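Local coordinates for protein glucose 1-dehydrogenase (Haloferax mediterranei, PDB 2B5W) that catalyses the zinc-dependent oxidation of D-glucose and related aldoses to the lactone with NAD+ or, preferably, NADP+ as electron acceptor, working as a homodimer, at residues 105-109 with 110-114; 128-132 with 133-137; 164-167 with 168-171. The protein carries 1 engineered substitution. All coordinates share one frame; numbering follows the deposited sequence.

Interaction 1: residues 105-109 with 110-114; sequences DMAPD and GMYFE
The pyrrolidine ring of Pro108 and the side chain of Met111 cross at a slant. In one of two Met111 conformers, Pro108 CG lies 3.5 Å from Met111 SD, the chain running extended beyond CG (chi2 -166°) alongside the proline; nearer the backbone, Met111 CB sits 3.4 Å from Pro108 O. Next to this pair, Ala107 CB lies 3.8 Å from Tyr112 CD2. Tyr98 of helix 97-100 packs on Ala107, Pro108 and Met111, and Phe99 on Tyr112. With an alanine in place of Pro108, the Met111 thioether is likely to lose the ring it lies across, and the turn the stiffness of the proline.

The backbone here makes a type II beta turn from Pro108 to Met111, closed by Met111 N to Pro108 O at 3.0 Å with an N-H...O angle of 155°. Gly110 suits its third position, since a CB would run into the carbonyl oxygen of Asp109. Tyr112 CE2 comes 3.3 Å from Pro108 O, and Arg88 makes a cation-pi contact with the same ring. The turn thus sets apolar contacts between Pro108 and Met111 beside a backbone hydrogen bond from Asp109 N to His294 of the second subunit, and leads into the strand carrying the substrate-binding Glu114.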
ATOM      1  N   ASP A 105      -7.149   3.645  16.636  1.00 18.51           N
ATOM      2  CA  ASP A 105      -6.046   4.142  15.866  1.00 17.21           C
ATOM      3  C   ASP A 105      -6.398   4.217  14.370  1.00 18.34           C
ATOM      4  O   ASP A 105      -5.686   4.835  13.601  1.00 17.69           O
ATOM      5  CB  ASP A 105      -4.836   3.230  16.085  1.00 17.22           C
ATOM      6  CG  ASP A 105      -5.111   1.837  15.645  1.00 19.09           C
ATOM      7  OD1 ASP A 105      -5.871   1.142  16.342  1.00 17.51           O
ATOM      8  OD2 ASP A 105      -4.607   1.371  14.610  1.00 18.98           O
ATOM      9  N   MET A 106      -7.519   3.596  13.971  1.00 17.10           N
ATOM     10  CA  MET A 106      -8.005   3.666  12.595  1.00 18.02           C
ATOM     11  C   MET A 106      -9.155   4.692  12.446  1.00 15.57           C
ATOM     12  O   MET A 106      -9.706   4.862  11.371  1.00 18.45           O
ATOM     13  CB  MET A 106      -8.497   2.293  12.096  1.00 18.76           C
ATOM     14  CG  MET A 106      -7.471   1.149  12.299  1.00 17.39           C
ATOM     15  SD  MET A 106      -5.916   1.403  11.359  1.00 18.29           S
ATOM     16  CE  MET A 106      -6.505   1.413   9.650  1.00 20.50           C
ATOM     17  N   ALA A 107      -9.560   5.323  13.524  1.00 16.57           N
ATOM     18  CA  ALA A 107     -10.659   6.311  13.417  1.00 19.13           C
ATOM     19  C   ALA A 107     -10.209   7.471  12.536  1.00 18.43           C
ATOM     20  O   ALA A 107      -9.084   7.926  12.625  1.00 21.26           O
ATOM     21  CB  ALA A 107     -11.064   6.822  14.805  1.00 19.82           C
ATOM     22  N   PRO A 108     -11.111   8.019  11.718  1.00 21.89           N
ATOM     23  CA  PRO A 108     -10.800   9.202  10.921  1.00 24.80           C
ATOM     24  C   PRO A 108     -10.975  10.510  11.678  1.00 20.18           C
ATOM     25  O   PRO A 108     -11.511  10.506  12.787  1.00 23.16           O
ATOM     26  CB  PRO A 108     -11.846   9.118   9.818  1.00 29.49           C
ATOM     27  CG  PRO A 108     -12.951   8.578  10.447  1.00 24.42           C
ATOM     28  CD  PRO A 108     -12.474   7.540  11.456  1.00 25.80           C
ATOM     29  N   ASP A 109     -10.509  11.580  11.063  1.00 24.21           N
ATOM     30  CA  ASP A 109     -10.559  12.912  11.647  1.00 27.65           C
ATOM     31  C   ASP A 109     -11.950  13.191  12.206  1.00 24.59           C
ATOM     32  O   ASP A 109     -12.954  12.897  11.558  1.00 25.12           O
ATOM     33  CB  ASP A 109     -10.257  13.951  10.567  1.00 30.28           C
ATOM     34  CG  ASP A 109     -10.143  15.342  11.122  1.00 40.35           C
ATOM     35  OD1 ASP A 109      -9.097  15.670  11.719  1.00 48.44           O
ATOM     36  OD2 ASP A 109     -11.056  16.176  11.002  1.00 51.20           O
ATOM     37  N   GLY A 110     -12.006  13.788  13.389  1.00 25.42           N
ATOM     38  CA  GLY A 110     -13.295  14.072  14.026  1.00 26.35           C
ATOM     39  C   GLY A 110     -13.927  12.968  14.870  1.00 24.83           C
ATOM     40  O   GLY A 110     -14.816  13.250  15.665  1.00 28.11           O
ATOM     41  N   MET A 111     -13.450  11.732  14.730  0.50 19.38           N
ATOM     42  CA  MET A 111     -14.012  10.585  15.431  0.50 21.02           C
ATOM     43  C   MET A 111     -13.127  10.093  16.588  0.50 18.51           C
ATOM     44  O   MET A 111     -13.284   8.976  17.078  0.50 21.43           O
ATOM     45  CB  MET A 111     -14.286   9.465  14.422  0.50 24.84           C
ATOM     46  CG  MET A 111     -15.188   9.918  13.277  0.50 45.15           C
ATOM     47  SD  MET A 111     -15.842   8.555  12.331  0.50 24.97           S
ATOM     48  CE  MET A 111     -17.334   9.287  11.648  0.50155.78           C
ATOM     49  N   TYR A 112     -12.201  10.954  17.012  1.00 20.08           N
ATOM     50  CA  TYR A 112     -11.372  10.692  18.172  1.00 23.45           C
ATOM     51  C   TYR A 112     -10.873  12.022  18.672  1.00 17.79           C
ATOM     52  O   TYR A 112     -10.796  13.012  17.937  1.00 19.95           O
ATOM     53  CB  TYR A 112     -10.127   9.842  17.810  1.00 20.41           C
ATOM     54  CG  TYR A 112      -9.236  10.488  16.777  1.00 21.40           C
ATOM     55  CD1 TYR A 112      -8.221  11.362  17.141  1.00 22.69           C
ATOM     56  CD2 TYR A 112      -9.435  10.252  15.416  1.00 22.13           C
ATOM     57  CE1 TYR A 112      -7.434  11.963  16.192  1.00 21.72           C
ATOM     58  CE2 TYR A 112      -8.658  10.851  14.475  1.00 20.84           C
ATOM     59  CZ  TYR A 112      -7.643  11.688  14.853  1.00 24.03           C
ATOM     60  OH  TYR A 112      -6.846  12.298  13.899  1.00 26.41           O
ATOM     61  N   PHE A 113     -10.449  11.994  19.920  1.00 19.39           N
ATOM     62  CA  PHE A 113      -9.513  12.964  20.470  1.00 19.76           C
ATOM     63  C   PHE A 113      -8.157  12.264  20.684  1.00 15.97           C
ATOM     64  O   PHE A 113      -8.103  11.053  20.881  1.00 19.73           O
ATOM     65  CB  PHE A 113      -9.992  13.434  21.837  1.00 18.12           C
ATOM     66  CG  PHE A 113     -11.267  14.248  21.828  1.00 20.46           C
ATOM     67  CD1 PHE A 113     -11.625  15.034  20.743  1.00 24.12           C
ATOM     68  CD2 PHE A 113     -12.055  14.278  22.967  1.00 25.23           C
ATOM     69  CE1 PHE A 113     -12.789  15.817  20.778  1.00 26.01           C
ATOM     70  CE2 PHE A 113     -13.247  15.067  22.990  1.00 23.19           C
ATOM     71  CZ  PHE A 113     -13.569  15.828  21.909  1.00 25.56           C
ATOM     72  N   GLU A 114      -7.085  13.054  20.662  1.00 19.17           N
ATOM     73  CA  GLU A 114      -5.744  12.589  21.011  1.00 16.92           C
ATOM     74  C   GLU A 114      -5.271  13.407  22.202  1.00 18.88           C
ATOM     75  O   GLU A 114      -5.140  14.608  22.123  1.00 18.07           O
ATOM     76  CB  GLU A 114      -4.764  12.736  19.832  1.00 18.63           C
ATOM     77  CG  GLU A 114      -4.877  11.566  18.872  1.00 21.56           C
ATOM     78  CD  GLU A 114      -4.088  11.729  17.585  1.00 27.85           C
ATOM     79  OE1 GLU A 114      -3.596  12.837  17.298  1.00 25.87           O
ATOM     80  OE2 GLU A 114      -3.981  10.724  16.846  1.00 21.37           O
TER

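Interaction 2: residues 128-132 with 133-137; sequences FTSPE and KYLVR
Strand 128-131 passes through a tight bend into strand 135-137, the two short axes standing at 90° to each other, and two successive backbone bonds hold the bend: Tyr134 N to Pro131 O at 3.0 Å and Leu135 N to Glu132 O at 3.1 Å. Pro131 CG and CB are both 3.6 Å from Tyr134 CD2, the proline ring lying aslant to the tyrosine. Lys133 CG lies 3.6 Å above the Tyr134 ring plane, over its centre; chi1 of 67°, with CG between the backbone N and the carbonyl carbon, sets CG over that face.

This corner belongs to the mixed sheet of the GroES-like domain of the zinc-containing alcohol dehydrogenases: strand 127-131 pairs with strand 27-37, and strand 135-137 with strand 82-85. Within the angle between them, Leu135 sets its methyls against strand 128-131. Its CD1 rests 3.6 Å from Ser130 O, while CD2 touches Ser130 CB and meets the edge of the Phe128 ring at CE2, 4.2 Å away. Val83 and Pro85 of strand 82-85 also pack on Leu135. Ser130 OG donates to Thr129 O at 2.7 Å and bonds Arg89, and the Glu132 carboxylate is bound by the amide of Glu76.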
ATOM      1  N   PHE A 128      -2.849  11.930  36.320  1.00 18.50           N
ATOM      2  CA  PHE A 128      -3.868  11.822  35.296  1.00 17.60           C
ATOM      3  C   PHE A 128      -4.714  10.563  35.528  1.00 16.41           C
ATOM      4  O   PHE A 128      -4.300   9.659  36.268  1.00 18.75           O
ATOM      5  CB  PHE A 128      -3.263  11.856  33.871  1.00 19.74           C
ATOM      6  CG  PHE A 128      -2.379  10.689  33.518  1.00 18.15           C
ATOM      7  CD1 PHE A 128      -1.007  10.737  33.759  1.00 17.90           C
ATOM      8  CD2 PHE A 128      -2.919   9.544  32.958  1.00 18.73           C
ATOM      9  CE1 PHE A 128      -0.183   9.657  33.415  1.00 19.48           C
ATOM     10  CE2 PHE A 128      -2.108   8.445  32.620  1.00 19.81           C
ATOM     11  CZ  PHE A 128      -0.760   8.496  32.853  1.00 17.24           C
ATOM     12  N   THR A 129      -5.886  10.537  34.909  1.00 18.08           N
ATOM     13  CA  THR A 129      -6.690   9.353  34.867  1.00 18.42           C
ATOM     14  C   THR A 129      -6.729   8.760  33.492  1.00 18.02           C
ATOM     15  O   THR A 129      -6.484   9.429  32.499  1.00 20.62           O
ATOM     16  CB  THR A 129      -8.121   9.658  35.318  1.00 17.66           C
ATOM     17  OG1 THR A 129      -8.687  10.696  34.491  1.00 20.31           O
ATOM     18  CG2 THR A 129      -8.105  10.197  36.760  1.00 20.57           C
ATOM     19  N   SER A 130      -7.105   7.484  33.412  1.00 19.06           N
ATOM     20  CA  SER A 130      -7.457   6.868  32.131  1.00 17.35           C
ATOM     21  C   SER A 130      -8.212   5.581  32.355  1.00 16.34           C
ATOM     22  O   SER A 130      -8.001   4.925  33.374  1.00 18.31           O
ATOM     23  CB  SER A 130      -6.205   6.520  31.272  1.00 18.23           C
ATOM     24  OG  SER A 130      -5.711   7.678  30.580  1.00 19.42           O
ATOM     25  N   PRO A 131      -9.091   5.227  31.408  1.00 18.29           N
ATOM     26  CA  PRO A 131      -9.726   3.908  31.429  1.00 19.27           C
ATOM     27  C   PRO A 131      -8.634   2.839  31.553  1.00 23.63           C
ATOM     28  O   PRO A 131      -7.579   2.938  30.911  1.00 19.69           O
ATOM     29  CB  PRO A 131     -10.434   3.839  30.069  1.00 21.04           C
ATOM     30  CG  PRO A 131     -10.755   5.286  29.764  1.00 21.43           C
ATOM     31  CD  PRO A 131      -9.508   6.003  30.231  1.00 19.85           C
ATOM     32  N   GLU A 132      -8.873   1.803  32.342  1.00 20.53           N
ATOM     33  CA  GLU A 132      -7.906   0.707  32.399  1.00 19.42           C
ATOM     34  C   GLU A 132      -7.636   0.070  31.044  1.00 23.80           C
ATOM     35  O   GLU A 132      -6.524  -0.399  30.779  1.00 21.15           O
ATOM     36  CB  GLU A 132      -8.285  -0.357  33.411  1.00 26.30           C
ATOM     37  CG  GLU A 132      -9.587  -1.057  33.093  1.00 27.23           C
ATOM     38  CD  GLU A 132      -9.942  -2.177  34.073  1.00 39.63           C
ATOM     39  OE1 GLU A 132      -9.022  -2.871  34.541  1.00 31.91           O
ATOM     40  OE2 GLU A 132     -11.150  -2.341  34.380  1.00 45.16           O
ATOM     41  N   LYS A 133      -8.605   0.079  30.148  1.00 20.32           N
ATOM     42  CA  LYS A 133      -8.442  -0.521  28.836  1.00 23.57           C
ATOM     43  C   LYS A 133      -7.425   0.217  27.964  1.00 20.96           C
ATOM     44  O   LYS A 133      -6.945  -0.338  26.996  1.00 22.36           O
ATOM     45  CB  LYS A 133      -9.783  -0.594  28.106  1.00 22.52           C
ATOM     46  CG  LYS A 133     -10.378   0.740  27.732  1.00 22.87           C
ATOM     47  CD  LYS A 133     -11.860   0.593  27.288  1.00 26.10           C
ATOM     48  CE  LYS A 133     -11.960  -0.056  25.918  1.00 29.82           C
ATOM     49  NZ  LYS A 133     -13.384  -0.231  25.437  1.00 37.65           N
ATOM     50  N   TYR A 134      -7.124   1.465  28.326  1.00 17.93           N
ATOM     51  CA  TYR A 134      -6.136   2.300  27.632  1.00 18.22           C
ATOM     52  C   TYR A 134      -4.870   2.515  28.455  1.00 19.24           C
ATOM     53  O   TYR A 134      -4.043   3.355  28.079  1.00 18.55           O
ATOM     54  CB  TYR A 134      -6.735   3.657  27.236  1.00 21.58           C
ATOM     55  CG  TYR A 134      -7.991   3.536  26.381  1.00 16.80           C
ATOM     56  CD1 TYR A 134      -8.044   2.649  25.330  1.00 18.91           C
ATOM     57  CD2 TYR A 134      -9.132   4.244  26.693  1.00 18.66           C
ATOM     58  CE1 TYR A 134      -9.184   2.509  24.565  1.00 22.13           C
ATOM     59  CE2 TYR A 134     -10.273   4.108  25.924  1.00 18.46           C
ATOM     60  CZ  TYR A 134     -10.300   3.224  24.873  1.00 22.78           C
ATOM     61  OH  TYR A 134     -11.455   3.032  24.091  1.00 22.78           O
ATOM     62  N   LEU A 135      -4.708   1.761  29.532  1.00 18.58           N
ATOM     63  CA  LEU A 135      -3.474   1.761  30.316  1.00 17.06           C
ATOM     64  C   LEU A 135      -2.792   0.440  30.040  1.00 21.24           C
ATOM     65  O   LEU A 135      -3.365  -0.625  30.297  1.00 23.12           O
ATOM     66  CB  LEU A 135      -3.735   1.927  31.818  1.00 19.24           C
ATOM     67  CG  LEU A 135      -4.203   3.337  32.198  1.00 18.23           C
ATOM     68  CD1 LEU A 135      -4.701   3.446  33.607  1.00 20.91           C
ATOM     69  CD2 LEU A 135      -3.096   4.381  31.918  1.00 19.36           C
ATOM     70  N   VAL A 136      -1.557   0.505  29.551  1.00 18.16           N
ATOM     71  CA  VAL A 136      -0.804  -0.690  29.242  1.00 17.19           C
ATOM     72  C   VAL A 136       0.259  -0.901  30.303  1.00 18.47           C
ATOM     73  O   VAL A 136       1.163  -0.087  30.472  1.00 17.89           O
ATOM     74  CB  VAL A 136      -0.154  -0.582  27.851  1.00 17.06           C
ATOM     75  CG1 VAL A 136       0.622  -1.870  27.537  1.00 17.38           C
ATOM     76  CG2 VAL A 136      -1.201  -0.262  26.789  1.00 18.22           C
ATOM     77  N   ARG A 137       0.168  -1.993  31.050  1.00 17.00           N
ATOM     78  CA  ARG A 137       1.204  -2.313  32.002  1.00 16.97           C
ATOM     79  C   ARG A 137       2.471  -2.642  31.244  1.00 15.04           C
ATOM     80  O   ARG A 137       2.440  -3.309  30.203  1.00 18.18           O
ATOM     81  CB  ARG A 137       0.784  -3.530  32.834  1.00 22.15           C
ATOM     82  CG  ARG A 137      -0.329  -3.188  33.835  1.00 23.08           C
ATOM     83  CD  ARG A 137      -1.026  -4.423  34.433  1.00 27.11           C
ATOM     84  NE  ARG A 137      -1.884  -5.000  33.425  1.00 27.13           N
ATOM     85  CZ  ARG A 137      -2.708  -6.030  33.610  1.00 30.82           C
ATOM     86  NH1 ARG A 137      -2.784  -6.643  34.776  1.00 35.83           N
ATOM     87  NH2 ARG A 137      -3.437  -6.448  32.593  1.00 30.18           N
TER

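Interaction 3: residues 164-167 with 168-171; sequences ASRS and AFDW
Arg166 meets both Phe169 and Trp171 in the loop that follows helix 149-164. Ala164, at the end of that helix, offers its carbonyl oxygen to two donors of Ser167, the amide and the hydroxyl; Ser167 OG reaches it at 2.7 Å, in the carbonyl plane on a lone pair, within a type I turn from Ala164 to Ser167. Ser165 OG accepts from Arg166 NE at 3.1 Å, tilted 25° from the guanidinium plane, and itself bonds Ala162 O. Ser165 also packs on Ser165 of the second subunit.

Arg166 carries most of the contact. Its CG lies 3.6 Å from the centroid of the Trp171 six-membered ring, only 15° off the ring normal, a CH-pi contact, with Arg166 CB 3.6 Å from Trp171 CE3. The chain then bends at chi2 (-63°) and chi3, which turns the guanidinium toward Phe169: Phe169 CE1 stands over one face of it, 3.7 Å from Arg166 NH2, with ring and guanidinium planes steeply inclined to each other. NH2 is bound by the backbone carbonyl oxygens of Asn266 and Asn295. The amide of Phe169 makes a weak bond to Arg166 O at 3.5 Å, closing a second type I turn from Arg166.

Gripped between aromatic carbons and backbone carbonyls, the buried Arg166 ties this loop to the Rossmann-type sheet, where Val268 and Ala297 touch its side chain, and its charge is likely to be eased by those carbonyl oxygens.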
ATOM      1  N   ALA A 164       1.999  -6.106   6.319  1.00 16.91           N
ATOM      2  CA  ALA A 164       0.765  -6.764   5.882  1.00 17.57           C
ATOM      3  C   ALA A 164       0.583  -6.621   4.377  1.00 16.99           C
ATOM      4  O   ALA A 164       0.098  -7.561   3.700  1.00 18.23           O
ATOM      5  CB  ALA A 164      -0.457  -6.211   6.630  1.00 18.45           C
ATOM      6  N   SER A 165       0.937  -5.457   3.831  1.00 16.43           N
ATOM      7  CA  SER A 165       0.809  -5.235   2.397  1.00 14.54           C
ATOM      8  C   SER A 165       1.621  -6.181   1.546  1.00 16.30           C
ATOM      9  O   SER A 165       1.329  -6.287   0.345  1.00 16.89           O
ATOM     10  CB  SER A 165       1.144  -3.795   1.994  1.00 18.17           C
ATOM     11  OG  SER A 165       2.558  -3.600   1.912  1.00 18.18           O
ATOM     12  N   ARG A 166       2.668  -6.789   2.114  1.00 17.12           N
ATOM     13  CA  ARG A 166       3.567  -7.702   1.397  1.00 16.01           C
ATOM     14  C   ARG A 166       3.235  -9.174   1.708  1.00 17.84           C
ATOM     15  O   ARG A 166       3.946 -10.074   1.298  1.00 18.76           O
ATOM     16  CB  ARG A 166       5.040  -7.430   1.822  1.00 15.01           C
ATOM     17  CG  ARG A 166       5.548  -6.003   1.692  1.00 15.71           C
ATOM     18  CD  ARG A 166       5.586  -5.465   0.249  1.00 17.14           C
ATOM     19  NE  ARG A 166       4.232  -5.156  -0.221  1.00 15.33           N
ATOM     20  CZ  ARG A 166       3.908  -5.068  -1.502  1.00 16.30           C
ATOM     21  NH1 ARG A 166       2.633  -4.868  -1.857  1.00 18.56           N
ATOM     22  NH2 ARG A 166       4.833  -5.217  -2.446  1.00 17.24           N
ATOM     23  N   SER A 167       2.158  -9.427   2.441  1.00 17.05           N
ATOM     24  CA  SER A 167       1.887 -10.772   2.979  1.00 17.38           C
ATOM     25  C   SER A 167       1.289 -11.758   1.989  1.00 18.52           C
ATOM     26  O   SER A 167       1.174 -12.949   2.328  1.00 23.02           O
ATOM     27  CB  SER A 167       1.013 -10.694   4.240  1.00 21.86           C
ATOM     28  OG  SER A 167      -0.294 -10.182   3.997  1.00 19.91           O
ATOM     29  N   ALA A 168       0.911 -11.297   0.811  1.00 18.08           N
ATOM     30  CA  ALA A 168       0.363 -12.170  -0.228  1.00 19.84           C
ATOM     31  C   ALA A 168       1.450 -12.901  -1.023  1.00 23.88           C
ATOM     32  O   ALA A 168       1.141 -13.779  -1.832  1.00 24.49           O
ATOM     33  CB  ALA A 168      -0.584 -11.401  -1.147  1.00 20.51           C
ATOM     34  N   PHE A 169       2.708 -12.550  -0.807  1.00 20.40           N
ATOM     35  CA  PHE A 169       3.826 -13.237  -1.473  1.00 16.79           C
ATOM     36  C   PHE A 169       4.951 -13.499  -0.456  1.00 21.24           C
ATOM     37  O   PHE A 169       4.878 -13.111   0.698  0.50 10.96           O
ATOM     38  CB  PHE A 169       4.264 -12.486  -2.730  1.00 21.45           C
ATOM     39  CG  PHE A 169       4.984 -11.199  -2.464  1.00 18.54           C
ATOM     40  CD1 PHE A 169       4.271 -10.063  -2.086  1.00 16.38           C
ATOM     41  CD2 PHE A 169       6.376 -11.109  -2.621  1.00 20.21           C
ATOM     42  CE1 PHE A 169       4.938  -8.847  -1.837  1.00 16.52           C
ATOM     43  CE2 PHE A 169       7.027  -9.917  -2.402  1.00 18.37           C
ATOM     44  CZ  PHE A 169       6.332  -8.791  -1.990  1.00 16.88           C
ATOM     45  N   ASP A 170       5.987 -14.203  -0.899  0.50 20.73           N
ATOM     46  CA  ASP A 170       7.146 -14.494  -0.063  0.50 19.82           C
ATOM     47  C   ASP A 170       8.116 -13.316  -0.179  0.50 22.89           C
ATOM     48  O   ASP A 170       8.890 -13.217  -1.138  0.50 26.57           O
ATOM     49  CB  ASP A 170       7.802 -15.822  -0.473  0.50 24.45           C
ATOM     50  CG  ASP A 170       8.945 -16.234   0.457  0.50 25.87           C
ATOM     51  OD1 ASP A 170       9.096 -15.602   1.535  0.50 27.74           O
ATOM     52  OD2 ASP A 170       9.729 -17.173   0.197  0.50119.38           O
ATOM     53  N   TRP A 171       8.026 -12.396   0.777  1.00 22.95           N
ATOM     54  CA  TRP A 171       8.851 -11.209   0.777  1.00 21.59           C
ATOM     55  C   TRP A 171       9.923 -11.438   1.850  1.00 22.01           C
ATOM     56  O   TRP A 171       9.621 -11.722   3.016  1.00 24.59           O
ATOM     57  CB  TRP A 171       8.009  -9.991   1.141  1.00 17.36           C
ATOM     58  CG  TRP A 171       8.680  -8.640   1.040  1.00 17.90           C
ATOM     59  CD1 TRP A 171       9.318  -8.089  -0.053  1.00 18.99           C
ATOM     60  CD2 TRP A 171       8.742  -7.652   2.069  1.00 16.76           C
ATOM     61  NE1 TRP A 171       9.781  -6.835   0.249  1.00 17.55           N
ATOM     62  CE2 TRP A 171       9.422  -6.530   1.543  1.00 14.69           C
ATOM     63  CE3 TRP A 171       8.291  -7.601   3.396  1.00 17.02           C
ATOM     64  CZ2 TRP A 171       9.675  -5.400   2.288  1.00 17.94           C
ATOM     65  CZ3 TRP A 171       8.527  -6.491   4.109  1.00 17.53           C
ATOM     66  CH2 TRP A 171       9.202  -5.394   3.554  1.00 16.67           C
TER

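The three local contacts follow one another along the chain without touching. Interactions 1 and 2 share the GroES-like domain, their centres 18 Å apart and nearest atoms about 8 Å; interaction 3 lies in the coenzyme-binding half, 28 Å from interaction 1 and 34 Å from interaction 2 between centres. Interaction 1 is the one beside the active site: the Tyr112 side chain is about 9 Å from bound NADP, about 14 Å from the zinc ion and about 7 Å from substrate-binding Asn303, itself about 9 Å from Tyr134 of interaction 2. Interactions 1 and 3 both reach the second subunit, and Asn266 serves both, bonding Arg166 in its own chain and Met106 across the dimer.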